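Cephalosporin acylase (Bacillus halodurans, PDB 2NLZ) is an acylase of the gamma-glutamyltranspeptidase family that hydrolyses the amide-linked acyl side chain of cephalosporins. Local coordinates at the interface of chains A and B. Coordinates in Å, arbitrary orientation; residue numbers count along the deposited sequence, not the author numbering. Chains: chain A/B, Cephalosporin acylase.

The interface of chains A and B. Residues chain A 10, 506, 531; chain B 15.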
loop_
_atom_site.group_PDB
_atom_site.type_symbol
_atom_site.label_atom_id
_atom_site.label_comp_id
_atom_site.label_asym_id
_atom_site.label_seq_id
_atom_site.Cartn_x
_atom_site.Cartn_y
_atom_site.Cartn_z
ATOM N N TYR A 10 -5.752 13.898 3.024
ATOM C CA TYR A 10 -4.820 13.503 1.976
ATOM C C TYR A 10 -4.941 12.012 1.725
ATOM O O TYR A 10 -4.146 11.228 2.252
ATOM C CB TYR A 10 -3.388 13.862 2.374
ATOM C CG TYR A 10 -3.152 15.350 2.525
ATOM C CD1 TYR A 10 -2.840 16.141 1.424
ATOM C CD2 TYR A 10 -3.239 15.963 3.770
ATOM C CE1 TYR A 10 -2.621 17.503 1.557
ATOM C CE2 TYR A 10 -3.022 17.323 3.910
ATOM C CZ TYR A 10 -2.717 18.089 2.795
ATOM O OH TYR A 10 -2.494 19.443 2.921
ATOM N N GLU A 506 0.449 13.081 13.965
ATOM C CA GLU A 506 1.249 13.772 12.971
ATOM C C GLU A 506 2.283 14.624 13.703
ATOM O O GLU A 506 1.971 15.254 14.715
ATOM C CB GLU A 506 0.355 14.641 12.075
ATOM C CG GLU A 506 -0.594 13.845 11.164
ATOM C CD GLU A 506 -1.777 14.663 10.643
ATOM O OE1 GLU A 506 -2.048 14.599 9.422
ATOM O OE2 GLU A 506 -2.440 15.360 11.448
ATOM N N ARG A 531 6.384 15.571 6.296
ATOM C CA ARG A 531 5.322 15.575 7.323
ATOM C C ARG A 531 4.817 16.952 7.793
ATOM O O ARG A 531 3.967 17.024 8.675
ATOM C CB ARG A 531 5.748 14.747 8.535
ATOM C CG ARG A 531 5.994 13.294 8.218
ATOM C CD ARG A 531 6.952 12.668 9.234
ATOM N NE ARG A 531 7.416 11.324 8.867
ATOM C CZ ARG A 531 8.397 11.064 7.996
ATOM N NH1 ARG A 531 9.022 12.049 7.362
ATOM N NH2 ARG A 531 8.751 9.803 7.750
ATOM N N ARG B 15 4.801 13.382 1.098
ATOM C CA ARG B 15 3.635 14.211 1.396
ATOM C C ARG B 15 3.893 15.635 0.937
ATOM O O ARG B 15 4.963 16.191 1.208
ATOM C CB ARG B 15 3.358 14.225 2.907
ATOM C CG ARG B 15 2.146 13.431 3.397
ATOM C CD ARG B 15 0.891 14.304 3.548
ATOM N NE ARG B 15 0.971 15.246 4.665
ATOM C CZ ARG B 15 0.215 15.223 5.761
ATOM N NH1 ARG B 15 -0.721 14.298 5.932
ATOM N NH2 ARG B 15 0.401 16.144 6.692
#
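Three loops of chain A, carrying A:Tyr10 near the N-terminus, A:Glu506 between strands 499-502 and 512-517, and A:Arg531 between strands 524-528 and 535-538, meet the N-terminal loop of chain B at B:Arg15. Both chains are gamma-glutamyltranspeptidase-family subunits, and the patch is part of a two-fold symmetric interface, so a twin contact lies where the chains exchange roles; this pairing may or may not be the biological one. B:Arg15 is the arm that reaches across, with 68 Å² of its surface hidden. Its chain bends at chi2 (-95°) and again at chi3, which brings one face of the guanidinium to the tyrosine and its edge to the glutamate. The A:Tyr10 ring lies against that face, the two planes 35° apart, and the overlap is partial: A:Tyr10 CD2, a ring carbon, sits over the guanidinium face, offset toward its rim, 3.7 Å from B:Arg15 NH1. The B:Arg15 methylene CD in turn rests over one face of the ring, again near its rim. A:Glu506 comes instead to the guanidinium edge, its carboxylate plane standing nearly upright to it at 83°. A:Glu506 OE1, a carboxylate oxygen, lies in the guanidinium plane 3.7 Å from B:Arg15 NH1, a long salt bridge made by a poorly ordered side chain and therefore probably a loose electrostatic tether. From A:Arg531 it is the backbone that faces the partner: the carbonyl O of A:Arg531 stands 4.2 Å from B:Arg15 NH2, too far for a hydrogen bond, though its partial negative charge may help to steady the cation.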